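Local coordinates for protein Lys-gingipain W83 (Porphyromonas gingivalis, PDB 3M1H) that cleaves proteins after lysine as a secreted cysteine protease, the piece described being its K3 cleaved adhesin domain, a calcium-binding jelly-roll module, at residues A3-P15 with F166-G178. Sequence-based numbering, arbitrary orientation. Where two conformers were deposited one is given.
Sequences AEVLNEDFENGIP and FWINLDDVVITSG. With CA (calcium ion), chain F; NA (sodium ion), chain G.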
loop_
_atom_site.group_PDB
_atom_site.type_symbol
_atom_site.label_atom_id
_atom_site.label_comp_id
_atom_site.label_asym_id
_atom_site.label_seq_id
_atom_site.Cartn_x
_atom_site.Cartn_y
_atom_site.Cartn_z
ATOM N N ALA A 3 12.835 10.592 16.775
ATOM C CA ALA A 3 11.481 10.546 17.399
ATOM C C ALA A 3 10.452 10.071 16.380
ATOM O O ALA A 3 10.340 10.635 15.288
ATOM C CB ALA A 3 11.089 11.913 17.916
ATOM N N GLU A 4 9.687 9.054 16.740
ATOM C CA GLU A 4 8.704 8.503 15.821
ATOM C C GLU A 4 7.440 9.297 15.975
ATOM O O GLU A 4 6.983 9.553 17.086
ATOM C CB GLU A 4 8.411 7.030 16.109
ATOM C CG GLU A 4 9.579 6.113 15.905
ATOM C CD GLU A 4 9.216 4.646 16.042
ATOM O OE1 GLU A 4 8.079 4.314 16.465
ATOM O OE2 GLU A 4 10.098 3.836 15.702
ATOM N N VAL A 5 6.877 9.711 14.855
ATOM C CA VAL A 5 5.591 10.393 14.849
ATOM C C VAL A 5 4.466 9.499 14.335
ATOM O O VAL A 5 3.304 9.815 14.558
ATOM C CB VAL A 5 5.636 11.696 14.010
ATOM C CG1 VAL A 5 6.707 12.646 14.590
ATOM C CG2 VAL A 5 5.883 11.399 12.535
ATOM N N LEU A 6 4.812 8.387 13.677
ATOM C CA LEU A 6 3.822 7.424 13.213
ATOM C C LEU A 6 4.459 6.043 13.254
ATOM O O LEU A 6 5.608 5.885 12.915
ATOM C CB LEU A 6 3.352 7.750 11.778
ATOM C CG LEU A 6 2.047 7.141 11.266
ATOM C CD1 LEU A 6 0.866 7.684 12.070
ATOM C CD2 LEU A 6 1.856 7.396 9.759
ATOM N N ASN A 7 3.704 5.046 13.697
ATOM C CA ASN A 7 4.178 3.669 13.735
ATOM C C ASN A 7 2.936 2.812 13.699
ATOM O O ASN A 7 2.246 2.629 14.707
ATOM C CB ASN A 7 5.039 3.376 14.963
ATOM C CG ASN A 7 5.636 1.974 14.924
ATOM O OD1 ASN A 7 5.028 1.048 14.395
ATOM N ND2 ASN A 7 6.834 1.823 15.472
ATOM N N GLU A 8 2.627 2.320 12.508
ATOM C CA GLU A 8 1.394 1.593 12.280
ATOM C C GLU A 8 1.643 0.165 11.795
ATOM O O GLU A 8 2.239 -0.073 10.708
ATOM C CB GLU A 8 0.530 2.328 11.263
ATOM C CG GLU A 8 -0.841 1.706 11.098
ATOM C CD GLU A 8 -1.511 1.465 12.450
ATOM O OE1 GLU A 8 -1.590 2.430 13.234
ATOM O OE2 GLU A 8 -1.941 0.324 12.691
ATOM N N ASP A 9 1.131 -0.783 12.576
ATOM C CA ASP A 9 1.300 -2.209 12.315
ATOM C C ASP A 9 0.048 -2.852 11.721
ATOM O O ASP A 9 0.057 -4.035 11.425
ATOM C CB ASP A 9 1.776 -2.986 13.574
ATOM C CG ASP A 9 0.833 -2.854 14.757
ATOM O OD1 ASP A 9 -0.362 -2.524 14.573
ATOM O OD2 ASP A 9 1.344 -3.112 15.893
ATOM N N PHE A 10 -1.024 -2.090 11.624
ATOM C CA PHE A 10 -2.323 -2.528 11.078
ATOM C C PHE A 10 -3.006 -3.653 11.850
ATOM O O PHE A 10 -3.992 -4.205 11.370
ATOM C CB PHE A 10 -2.228 -2.837 9.562
ATOM C CG PHE A 10 -1.776 -1.639 8.774
ATOM C CD1 PHE A 10 -2.677 -0.645 8.431
ATOM C CD2 PHE A 10 -0.458 -1.487 8.403
ATOM C CE1 PHE A 10 -2.295 0.505 7.740
ATOM C CE2 PHE A 10 -0.062 -0.334 7.724
ATOM C CZ PHE A 10 -0.975 0.652 7.394
ATOM N N GLU A 11 -2.525 -3.953 13.069
ATOM C CA GLU A 11 -3.072 -5.086 13.782
ATOM C C GLU A 11 -4.504 -4.840 14.278
ATOM O O GLU A 11 -5.230 -5.807 14.532
ATOM C CB GLU A 11 -2.141 -5.504 14.908
ATOM C CG GLU A 11 -0.776 -5.972 14.396
ATOM C CD GLU A 11 -0.851 -7.142 13.421
ATOM O OE1 GLU A 11 -1.587 -8.132 13.674
ATOM O OE2 GLU A 11 -0.145 -7.119 12.372
ATOM N N ASN A 12 -4.907 -3.577 14.362
ATOM C CA ASN A 12 -6.313 -3.229 14.553
ATOM C C ASN A 12 -7.044 -2.723 13.320
ATOM O O ASN A 12 -8.043 -1.996 13.408
ATOM C CB ASN A 12 -6.416 -2.243 15.713
ATOM C CG ASN A 12 -5.907 -2.858 16.990
ATOM O OD1 ASN A 12 -6.440 -3.879 17.434
ATOM N ND2 ASN A 12 -4.847 -2.307 17.537
ATOM N N GLY A 13 -6.576 -3.153 12.153
ATOM C CA GLY A 13 -7.129 -2.668 10.881
ATOM C C GLY A 13 -6.536 -1.329 10.481
ATOM O O GLY A 13 -5.597 -0.844 11.103
ATOM N N ILE A 14 -7.099 -0.765 9.413
ATOM C CA ILE A 14 -6.794 0.599 9.020
ATOM C C ILE A 14 -7.386 1.499 10.103
ATOM O O ILE A 14 -8.605 1.495 10.297
ATOM C CB ILE A 14 -7.391 0.985 7.670
ATOM C CG1 ILE A 14 -6.869 0.079 6.549
ATOM C CG2 ILE A 14 -7.059 2.430 7.382
ATOM C CD1 ILE A 14 -7.526 0.304 5.208
ATOM N N PRO A 15 -6.543 2.256 10.805
ATOM C CA PRO A 15 -7.103 3.109 11.849
ATOM C C PRO A 15 -8.040 4.166 11.259
ATOM O O PRO A 15 -7.855 4.621 10.113
ATOM C CB PRO A 15 -5.850 3.730 12.493
ATOM C CG PRO A 15 -4.704 2.840 12.071
ATOM C CD PRO A 15 -5.087 2.422 10.703
ATOM N N PHE A 166 -2.234 -9.720 -8.745
ATOM C CA PHE A 166 -3.049 -10.198 -7.647
ATOM C C PHE A 166 -3.285 -9.094 -6.600
ATOM O O PHE A 166 -4.126 -8.271 -6.821
ATOM C CB PHE A 166 -2.504 -11.516 -7.074
ATOM C CG PHE A 166 -3.454 -12.225 -6.162
ATOM C CD1 PHE A 166 -4.742 -12.499 -6.577
ATOM C CD2 PHE A 166 -3.082 -12.625 -4.876
ATOM C CE1 PHE A 166 -5.620 -13.159 -5.761
ATOM C CE2 PHE A 166 -3.965 -13.300 -4.049
ATOM C CZ PHE A 166 -5.254 -13.568 -4.500
ATOM N N TRP A 167 -2.553 -9.072 -5.485
ATOM C CA TRP A 167 -2.656 -7.976 -4.506
ATOM C C TRP A 167 -1.260 -7.509 -4.127
ATOM O O TRP A 167 -0.305 -8.306 -4.206
ATOM C CB TRP A 167 -3.364 -8.418 -3.226
ATOM C CG TRP A 167 -4.797 -8.848 -3.336
ATOM C CD1 TRP A 167 -5.303 -9.989 -3.879
ATOM C CD2 TRP A 167 -5.902 -8.130 -2.809
ATOM N NE1 TRP A 167 -6.685 -10.037 -3.721
ATOM C CE2 TRP A 167 -7.070 -8.875 -3.089
ATOM C CE3 TRP A 167 -6.021 -6.894 -2.152
ATOM C CZ2 TRP A 167 -8.327 -8.438 -2.698
ATOM C CZ3 TRP A 167 -7.274 -6.466 -1.759
ATOM C CH2 TRP A 167 -8.409 -7.236 -2.054
ATOM N N ILE A 168 -1.163 -6.222 -3.778
ATOM C CA ILE A 168 0.001 -5.617 -3.124
ATOM C C ILE A 168 -0.316 -5.481 -1.622
ATOM O O ILE A 168 -1.441 -5.129 -1.250
ATOM C CB ILE A 168 0.428 -4.311 -3.778
ATOM C CG1 ILE A 168 1.713 -3.792 -3.114
ATOM C CG2 ILE A 168 -0.649 -3.244 -3.751
ATOM C CD1 ILE A 168 2.388 -2.687 -3.973
ATOM N N ASN A 169 0.681 -5.764 -0.792
ATOM C CA ASN A 169 0.564 -5.666 0.663
ATOM C C ASN A 169 1.543 -4.651 1.236
ATOM O O ASN A 169 2.674 -4.526 0.759
ATOM C CB ASN A 169 0.887 -6.988 1.313
ATOM C CG ASN A 169 -0.000 -8.118 0.905
ATOM O OD1 ASN A 169 -1.189 -7.950 0.730
ATOM N ND2 ASN A 169 0.572 -9.302 0.810
ATOM N N LEU A 170 1.105 -3.946 2.287
ATOM C CA LEU A 170 1.897 -2.969 2.999
ATOM C C LEU A 170 1.803 -3.276 4.500
ATOM O O LEU A 170 0.733 -3.695 4.970
ATOM C CB LEU A 170 1.316 -1.592 2.692
ATOM C CG LEU A 170 1.822 -0.373 3.443
ATOM C CD1 LEU A 170 3.275 -0.050 3.096
ATOM C CD2 LEU A 170 0.890 0.828 3.168
ATOM N N ASP A 171 2.891 -3.059 5.223
ATOM C CA ASP A 171 2.860 -3.252 6.694
ATOM C C ASP A 171 3.956 -2.405 7.322
ATOM O O ASP A 171 4.888 -1.925 6.667
ATOM C CB ASP A 171 2.997 -4.740 7.013
ATOM C CG ASP A 171 2.400 -5.160 8.404
ATOM O OD1 ASP A 171 1.921 -4.291 9.125
ATOM O OD2 ASP A 171 2.398 -6.400 8.672
ATOM N N ASP A 172 3.840 -2.219 8.642
ATOM C CA ASP A 172 4.913 -1.647 9.458
ATOM C C ASP A 172 5.416 -0.292 8.905
ATOM O O ASP A 172 6.594 -0.107 8.600
ATOM C CB ASP A 172 6.020 -2.678 9.654
ATOM C CG ASP A 172 5.614 -3.821 10.574
ATOM O OD1 ASP A 172 4.748 -3.603 11.455
ATOM O OD2 ASP A 172 6.192 -4.911 10.458
ATOM N N VAL A 173 4.482 0.643 8.795
ATOM C CA VAL A 173 4.764 2.011 8.353
ATOM C C VAL A 173 5.263 2.823 9.535
ATOM O O VAL A 173 4.549 2.981 10.508
ATOM C CB VAL A 173 3.504 2.652 7.778
ATOM C CG1 VAL A 173 3.769 4.119 7.379
ATOM C CG2 VAL A 173 2.973 1.861 6.570
ATOM N N VAL A 174 6.476 3.348 9.437
ATOM C CA VAL A 174 7.096 4.137 10.507
ATOM C C VAL A 174 7.602 5.467 9.924
ATOM O O VAL A 174 8.238 5.462 8.867
ATOM C CB VAL A 174 8.269 3.400 11.165
ATOM C CG1 VAL A 174 8.818 4.218 12.323
ATOM C CG2 VAL A 174 7.836 1.998 11.682
ATOM N N ILE A 175 7.287 6.582 10.583
ATOM C CA ILE A 175 7.760 7.923 10.193
ATOM C C ILE A 175 8.428 8.535 11.416
ATOM O O ILE A 175 7.853 8.576 12.516
ATOM C CB ILE A 175 6.633 8.833 9.671
ATOM C CG1 ILE A 175 5.981 8.203 8.427
ATOM C CG2 ILE A 175 7.206 10.260 9.386
ATOM C CD1 ILE A 175 4.852 8.996 7.831
ATOM N N THR A 176 9.668 8.968 11.210
ATOM C CA THR A 176 10.455 9.601 12.250
ATOM C C THR A 176 10.704 11.038 11.831
ATOM O O THR A 176 10.827 11.319 10.647
ATOM C CB THR A 176 11.808 8.889 12.442
ATOM O OG1 THR A 176 12.603 9.034 11.256
ATOM C CG2 THR A 176 11.603 7.405 12.720
ATOM N N SER A 177 10.797 11.937 12.795
ATOM C CA SER A 177 11.010 13.357 12.458
ATOM C C SER A 177 12.494 13.664 12.493
ATOM O O SER A 177 13.270 12.946 13.130
ATOM C CB SER A 177 10.242 14.266 13.405
ATOM O OG SER A 177 10.516 13.916 14.746
ATOM N N GLY A 178 12.880 14.724 11.789
ATOM C CA GLY A 178 14.261 15.196 11.767
ATOM C C GLY A 178 14.787 15.242 10.349
ATOM O O GLY A 178 14.672 14.262 9.606
HETATM CA CA CA F . 1.125 -6.057 10.716
HETATM NA NA NA G . 1.341 1.492 16.577
HETATM O O HOH W 1 2.925 -0.150 15.485
HETATM O O HOH W 2 1.202 -0.777 17.460
HETATM O O HOH W 3 -0.002 0.523 15.229
HETATM O O HOH W 4 3.046 -5.596 12.034
HETATM O O HOH W 5 3.427 1.668 17.805
#
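Asp171 and Asp9 meet at a calcium ion just past the end of the antiparallel pairing between the first and last strands of the cleaved adhesin domain, a beta jelly roll. Both carboxylate oxygens of Asp171 bind the ion, OD1 at 2.5 Å and OD2 at 2.4 Å, while segment 3-15 gives Asp9 O and Glu11 OE2; Ser46 and Ile48 complete the protein ligands. The metal thus reconciles Asp171 OD1 and Asp9 O, two acceptors 3.0 Å apart. Asp171 OD1 also lies at the edge of the Phe10 ring, 3.7 Å from CD2. Asp172 belongs to a G1 bulge in which it and Val173 both face Glu8. Its OD1 accepts from a calcium-bound water, whereas OD2 is hydrogen-bonded to His44. Val173 bonds Glu8 through both backbone N and O, and its CG2 reaches the Phe10 ring edge near CE2, while Glu8 CG covers one face of that ring. On the other side of the sheet, Val174 CG2 lies alongside the Asn7 amide, and its CG1, anti to the backbone N (chi1 -176°), reaches Glu4 OE2. Asn7 ND2 donates almost straight to Glu4 OE1 (3.0 Å, 170°), joining the two polar ends within segment 3-15, alongside this valine. A classic bulge lets Ile175 O accept from both Val5 N, at 2.8 Å, and Leu6 N, at 3.3 Å; the Ile175 side chain lies beside that of Leu6, Ile175 CD1 against Leu6 CD2, as Ile175 CG2 packs on Val5 CG2. Thr176 CG2 touches Glu4 CG. Finally, Ala3 O takes the backbone N-H of Ser177 at 2.8 Å and a weak second bond from Ser177 OG.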